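Local coordinates for DNA replication regulator protein HobA (Helicobacter pylori, PDB 2UVP) that is required for initiation of chromosome replication and increases the binding of the initiator DnaA to the oriC region, at residues 68-71 with 72-76; 175-178 with 179-183. All blocks are in the same frame, centred on the assembly; numbering follows the deposited sequence.

Interaction 1. Residues 68-71 with 72-76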
ATOM      1  N   LEU A  68       7.038  -8.995   7.597  1.00 10.11           N
ATOM      2  CA  LEU A  68       5.913  -9.488   6.781  1.00 11.14           C
ATOM      3  C   LEU A  68       6.277  -9.338   5.292  1.00 11.09           C
ATOM      4  O   LEU A  68       6.187 -10.283   4.518  1.00 10.78           O
ATOM      5  CB  LEU A  68       4.646  -8.677   7.096  1.00 12.10           C
ATOM      6  CG  LEU A  68       3.242  -9.283   6.951  1.00 18.04           C
ATOM      7  CD1 LEU A  68       2.200  -8.194   6.767  1.00 19.34           C
ATOM      8  CD2 LEU A  68       3.056 -10.410   5.975  1.00 19.50           C
ATOM      9  N   ASN A  69       6.710  -8.138   4.908  1.00 10.86           N
ATOM     10  CA  ASN A  69       7.132  -7.855   3.538  1.00 12.03           C
ATOM     11  C   ASN A  69       8.254  -8.800   3.094  1.00 11.44           C
ATOM     12  O   ASN A  69       8.216  -9.363   1.981  1.00 12.02           O
ATOM     13  CB  ASN A  69       7.552  -6.376   3.483  1.00 12.43           C
ATOM     14  CG  ASN A  69       7.900  -5.891   2.090  1.00 19.14           C
ATOM     15  OD1 ASN A  69       8.474  -6.608   1.284  1.00 24.04           O
ATOM     16  ND2 ASN A  69       7.577  -4.617   1.820  1.00 26.83           N
ATOM     17  N   TYR A  70       9.224  -8.996   3.978  1.00 10.31           N
ATOM     18  CA  TYR A  70      10.347  -9.903   3.713  1.00  9.59           C
ATOM     19  C   TYR A  70       9.859 -11.327   3.454  1.00 10.24           C
ATOM     20  O   TYR A  70      10.314 -11.967   2.512  1.00 11.49           O
ATOM     21  CB  TYR A  70      11.258  -9.896   4.923  1.00  9.22           C
ATOM     22  CG  TYR A  70      12.538 -10.689   4.748  1.00  9.38           C
ATOM     23  CD1 TYR A  70      13.642 -10.135   4.122  1.00  9.27           C
ATOM     24  CD2 TYR A  70      12.637 -11.994   5.250  1.00 10.32           C
ATOM     25  CE1 TYR A  70      14.840 -10.867   3.984  1.00  8.41           C
ATOM     26  CE2 TYR A  70      13.825 -12.736   5.116  1.00 10.45           C
ATOM     27  CZ  TYR A  70      14.918 -12.157   4.492  1.00  9.15           C
ATOM     28  OH  TYR A  70      16.115 -12.837   4.343  1.00 10.08           O
ATOM     29  N   ILE A  71       8.927 -11.805   4.266  1.00  9.78           N
ATOM     30  CA  ILE A  71       8.395 -13.171   4.067  1.00 10.47           C
ATOM     31  C   ILE A  71       7.751 -13.305   2.678  1.00 11.04           C
ATOM     32  O   ILE A  71       8.043 -14.230   1.916  1.00  9.88           O
ATOM     33  CB  ILE A  71       7.414 -13.531   5.197  1.00 10.74           C
ATOM     34  CG1 ILE A  71       8.188 -13.717   6.518  1.00 10.01           C
ATOM     35  CG2 ILE A  71       6.610 -14.797   4.857  1.00 11.03           C
ATOM     36  CD1 ILE A  71       7.276 -13.801   7.746  1.00 10.24           C
ATOM     37  N   LEU A  72       6.854 -12.378   2.361  1.00 12.16           N
ATOM     38  CA  LEU A  72       6.151 -12.420   1.088  1.00 13.27           C
ATOM     39  C   LEU A  72       7.109 -12.356  -0.105  1.00 13.01           C
ATOM     40  O   LEU A  72       6.983 -13.140  -1.047  1.00 14.45           O
ATOM     41  CB  LEU A  72       5.142 -11.276   1.016  1.00 13.08           C
ATOM     42  CG  LEU A  72       3.784 -11.373   1.730  1.00 19.93           C
ATOM     43  CD1 LEU A  72       3.685 -12.375   2.842  1.00 21.59           C
ATOM     44  CD2 LEU A  72       3.393  -9.974   2.225  1.00 20.04           C
ATOM     45  N   SER A  73       8.077 -11.443  -0.068  1.00 12.43           N
ATOM     46  CA  SER A  73       8.953 -11.281  -1.226  1.00 13.19           C
ATOM     47  C   SER A  73       9.949 -12.411  -1.355  1.00 12.81           C
ATOM     48  O   SER A  73      10.356 -12.742  -2.469  1.00 13.44           O
ATOM     49  CB  SER A  73       9.712  -9.940  -1.231  1.00 13.78           C
ATOM     50  OG  SER A  73      10.490  -9.784  -0.074  1.00 16.65           O
ATOM     51  N   ASN A  74      10.365 -12.992  -0.237  1.00 12.21           N
ATOM     52  CA  ASN A  74      11.280 -14.127  -0.325  1.00 12.50           C
ATOM     53  C   ASN A  74      10.594 -15.415  -0.753  1.00 12.88           C
ATOM     54  O   ASN A  74      11.175 -16.207  -1.517  1.00 13.05           O
ATOM     55  CB  ASN A  74      12.079 -14.362   0.963  1.00 12.15           C
ATOM     56  CG  ASN A  74      13.199 -13.359   1.139  1.00 14.78           C
ATOM     57  OD1 ASN A  74      12.968 -12.195   1.477  1.00 16.77           O
ATOM     58  ND2 ASN A  74      14.418 -13.800   0.895  1.00 12.63           N
ATOM     59  N   LEU A  75       9.379 -15.640  -0.262  1.00 13.04           N
ATOM     60  CA  LEU A  75       8.668 -16.870  -0.600  1.00 13.34           C
ATOM     61  C   LEU A  75       8.241 -16.880  -2.058  1.00 15.04           C
ATOM     62  O   LEU A  75       8.314 -17.924  -2.713  1.00 14.94           O
ATOM     63  CB  LEU A  75       7.476 -17.118   0.323  1.00 13.87           C
ATOM     64  CG  LEU A  75       7.893 -17.598   1.729  1.00 13.02           C
ATOM     65  CD1 LEU A  75       6.680 -17.781   2.641  1.00 15.63           C
ATOM     66  CD2 LEU A  75       8.727 -18.871   1.693  1.00 15.84           C
ATOM     67  N   ASN A  76       7.808 -15.722  -2.556  1.00 15.18           N
ATOM     68  CA  ASN A  76       7.463 -15.587  -3.970  1.00 17.20           C
ATOM     69  C   ASN A  76       8.202 -14.418  -4.593  1.00 18.05           C
ATOM     70  O   ASN A  76       7.638 -13.337  -4.733  1.00 17.59           O
ATOM     71  CB  ASN A  76       5.954 -15.434  -4.164  1.00 16.94           C
ATOM     72  CG  ASN A  76       5.205 -16.737  -3.937  1.00 16.36           C
ATOM     73  OD1 ASN A  76       5.561 -17.790  -4.508  1.00 16.93           O
ATOM     74  ND2 ASN A  76       4.175 -16.681  -3.095  1.00 16.28           N
TER
HETATM   75  O   HOH W   1      10.794  -7.012  -0.150  1.00 18.81           O
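Leu68 and Leu72, one turn apart on helix 65-75, meet through their methyl ends: CD2 of Leu68 comes 3.8 Å from CD1 of Leu72, the two side chains crossing at a slant. This helix is the crossover of a beta-alpha-beta unit, between the parallel strands 55-60 and 88-90, and both leucines pack on those strands, against Val58 and Asp90. Next along the apolar flank, Ile71 and Leu75 run side by side in the same direction, with Ile71 CG2 3.7 Å from Leu75 CD1. With chi1 of Ile71 at -70°, CG2 lies anti to the backbone N, and this branch is the one that reaches forward along the helix to Leu75. Both residues also touch Phe169 of helix 161-180, so the flank is covered by strands and by a second helix.

Four i to i+4 backbone bonds link the two segments, from Leu72 N to Leu68 O through Leu75 N to Ile71 O, the latter 2.9 Å long. Tyr70 begins the polar edge. Asn74 lays its side-chain amide over one face of the phenol ring, the two planes 39° apart. The ring is further held by an edge-to-face contact with Phe169, and its OH is hydrogen-bonded to an acidic side chain of another chain, which puts this side of the helix at a subunit interface. Farther round, Ser73 N binds Asn69 O at 2.9 Å. Ser73 OG lies 3.1 Å from the same Asn69 O. A water closes the outer edge: it donates to Asn69 OD1 at 2.8 Å and is hydrogen-bonded to Ser73 OG, also at 2.8 Å.

Interaction 2. Residues 175-178 with 179-183; sequences ALFS and VLYNK
The ring of Phe177 drives its edge into the face of Tyr181, four residues on, in an offset edge-to-face pair with centroids 5.4 Å apart and planes at 68°. The leading corner is CD2 of Phe177, 3.5 Å from CZ of Tyr181. Both side chains lean the same way along the helix end; chi1 of Tyr181, -65°, sets its CG anti to the carbonyl carbon and keeps the ring back over the preceding turn. On the flat side of Phe177, CD1 of Leu180 sits 4.3 Å above the ring plane, displaced toward the rim. The same methyl fits against Leu176, whose CD1 is 3.8 Å from Leu180 CD1, and so fills the groove between Leu176 and the phenyl ring. Arg83 packs on both aromatic residues, and Leu86 touches Leu176, so the loop after helix 65-75 borders this patch.

These side chains belong to the last turns of helix 161-180, which ends in a Schellman motif. Asn182, with positive phi, is its C-prime residue: Lys183 N reaches back to Ser178 O at 2.8 Å, and Asn182 N binds Val179 O at 3.1 Å. The reversal swings Lys183 round so that its CB rests 3.4 Å from Ser178 O, while the rest of its chain bends away at chi2 and chi4. Ser178 OG turns back along the helix instead and is hydrogen-bonded to Asn174 O. On another side of the helix Val179 fits against Ile47 and Leu51 of helix 39-51. Asn182 has been seen to bind a calcium ion, whose physiological relevance is unknown. Backbone hydrogen bonds join Lys183 to another chain, and an aromatic side chain of that chain packs on Ser178.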
ATOM      1  N   ALA A 175      14.628 -25.402   4.807  1.00 14.29           N
ATOM      2  CA  ALA A 175      13.942 -26.621   5.214  1.00 14.66           C
ATOM      3  C   ALA A 175      12.867 -26.957   4.206  1.00 15.56           C
ATOM      4  O   ALA A 175      12.819 -28.076   3.709  1.00 15.34           O
ATOM      5  CB  ALA A 175      13.363 -26.481   6.585  1.00 13.78           C
ATOM      6  N   LEU A 176      12.037 -25.975   3.870  1.00 16.18           N
ATOM      7  CA  LEU A 176      10.984 -26.181   2.864  1.00 17.55           C
ATOM      8  C   LEU A 176      11.495 -26.712   1.520  1.00 18.37           C
ATOM      9  O   LEU A 176      10.957 -27.700   1.006  1.00 19.22           O
ATOM     10  CB  LEU A 176      10.219 -24.874   2.637  1.00 17.12           C
ATOM     11  CG  LEU A 176       9.190 -24.849   1.513  1.00 17.96           C
ATOM     12  CD1 LEU A 176       8.108 -25.896   1.722  1.00 20.31           C
ATOM     13  CD2 LEU A 176       8.576 -23.439   1.416  1.00 18.13           C
ATOM     14  N   PHE A 177      12.502 -26.056   0.943  1.00 19.29           N
ATOM     15  CA  PHE A 177      12.986 -26.444  -0.372  1.00 21.36           C
ATOM     16  C   PHE A 177      13.823 -27.704  -0.316  1.00 22.44           C
ATOM     17  O   PHE A 177      13.839 -28.497  -1.269  1.00 23.24           O
ATOM     18  CB  PHE A 177      13.702 -25.285  -1.063  1.00 21.77           C
ATOM     19  CG  PHE A 177      12.751 -24.318  -1.669  1.00 21.91           C
ATOM     20  CD1 PHE A 177      12.174 -23.324  -0.894  1.00 22.96           C
ATOM     21  CD2 PHE A 177      12.373 -24.448  -2.999  1.00 24.15           C
ATOM     22  CE1 PHE A 177      11.260 -22.443  -1.432  1.00 23.62           C
ATOM     23  CE2 PHE A 177      11.444 -23.579  -3.556  1.00 24.15           C
ATOM     24  CZ  PHE A 177      10.885 -22.575  -2.778  1.00 24.25           C
ATOM     25  N   SER A 178      14.485 -27.913   0.815  1.00 22.42           N
ATOM     26  CA  SER A 178      15.143 -29.189   1.055  1.00 23.99           C
ATOM     27  C   SER A 178      14.158 -30.343   0.925  1.00 24.77           C
ATOM     28  O   SER A 178      14.491 -31.363   0.315  1.00 25.72           O
ATOM     29  CB  SER A 178      15.865 -29.215   2.399  1.00 23.29           C
ATOM     30  OG  SER A 178      17.044 -28.437   2.306  1.00 24.88           O
ATOM     31  N   VAL A 179      12.952 -30.211   1.471  1.00 26.03           N
ATOM     32  CA  VAL A 179      11.991 -31.298   1.270  1.00 28.38           C
ATOM     33  C   VAL A 179      11.353 -31.289  -0.123  1.00 29.94           C
ATOM     34  O   VAL A 179      11.195 -32.348  -0.732  1.00 30.06           O
ATOM     35  CB  VAL A 179      11.000 -31.591   2.472  1.00 28.66           C
ATOM     36  CG1 VAL A 179      11.343 -30.824   3.750  1.00 28.29           C
ATOM     37  CG2 VAL A 179       9.548 -31.490   2.089  1.00 29.04           C
ATOM     38  N   LEU A 180      11.071 -30.102  -0.659  1.00 31.12           N
ATOM     39  CA  LEU A 180      10.523 -30.010  -2.016  1.00 32.82           C
ATOM     40  C   LEU A 180      11.454 -30.587  -3.080  1.00 33.50           C
ATOM     41  O   LEU A 180      11.002 -31.239  -4.031  1.00 34.08           O
ATOM     42  CB  LEU A 180      10.161 -28.562  -2.365  1.00 32.96           C
ATOM     43  CG  LEU A 180       8.866 -28.053  -1.740  1.00 34.00           C
ATOM     44  CD1 LEU A 180       8.712 -26.549  -1.994  1.00 33.65           C
ATOM     45  CD2 LEU A 180       7.664 -28.821  -2.286  1.00 34.90           C
ATOM     46  N   TYR A 181      12.749 -30.349  -2.932  1.00 34.12           N
ATOM     47  CA  TYR A 181      13.716 -30.825  -3.909  1.00 35.32           C
ATOM     48  C   TYR A 181      14.293 -32.178  -3.483  1.00 35.48           C
ATOM     49  O   TYR A 181      15.432 -32.504  -3.806  1.00 35.92           O
ATOM     50  CB  TYR A 181      14.810 -29.775  -4.154  1.00 35.75           C
ATOM     51  CG  TYR A 181      14.306 -28.478  -4.788  1.00 36.61           C
ATOM     52  CD1 TYR A 181      13.064 -28.416  -5.418  1.00 37.62           C
ATOM     53  CD2 TYR A 181      15.088 -27.323  -4.772  1.00 37.72           C
ATOM     54  CE1 TYR A 181      12.595 -27.230  -6.004  1.00 37.98           C
ATOM     55  CE2 TYR A 181      14.634 -26.125  -5.365  1.00 38.45           C
ATOM     56  CZ  TYR A 181      13.388 -26.093  -5.975  1.00 37.82           C
ATOM     57  OH  TYR A 181      12.932 -24.922  -6.565  1.00 38.63           O
ATOM     58  N   ASN A 182      13.479 -32.940  -2.753  1.00 36.02           N
ATOM     59  CA  ASN A 182      13.825 -34.264  -2.201  1.00 36.50           C
ATOM     60  C   ASN A 182      15.276 -34.476  -1.717  1.00 35.83           C
ATOM     61  O   ASN A 182      15.930 -35.463  -2.066  1.00 35.74           O
ATOM     62  CB  ASN A 182      13.344 -35.403  -3.125  1.00 37.30           C
ATOM     63  CG  ASN A 182      13.654 -35.155  -4.591  1.00 39.75           C
ATOM     64  OD1 ASN A 182      14.779 -34.805  -4.956  1.00 43.08           O
ATOM     65  ND2 ASN A 182      12.663 -35.364  -5.443  1.00 42.14           N
ATOM     66  N   LYS A 183      15.762 -33.534  -0.913  1.00 34.52           N
ATOM     67  CA  LYS A 183      17.080 -33.639  -0.299  1.00 33.77           C
ATOM     68  C   LYS A 183      16.937 -34.201   1.116  1.00 32.60           C
ATOM     69  O   LYS A 183      17.854 -34.839   1.656  1.00 32.36           O
ATOM     70  CB  LYS A 183      17.751 -32.262  -0.275  1.00 34.19           C
ATOM     71  CG  LYS A 183      18.849 -32.081   0.778  1.00 36.76           C
ATOM     72  CD  LYS A 183      20.248 -32.344   0.239  1.00 40.44           C
ATOM     73  CE  LYS A 183      21.263 -32.466   1.372  1.00 41.59           C
ATOM     74  NZ  LYS A 183      21.371 -31.221   2.176  1.00 43.22           N
TER

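Interaction 1 comes first along the chain and closes well before interaction 2 opens; their centres lie 18 Å apart, and the nearest atoms, about 5 Å apart, do not touch. Each is the C-terminal end of a helix, 65-75 for the first and 161-180 for the second. The two helices pack on each other at Phe169, upstream of interaction 2, and the loop after helix 65-75 spans the gap: Arg83 bonds to Leu75 O and packs on Phe177 and Tyr181. Interaction 1 lies nearer the parallel sheet and the chain centre, interaction 2 farther out. Both touch other chains of the four-chain assembly, so both helix ends contribute to subunit contacts.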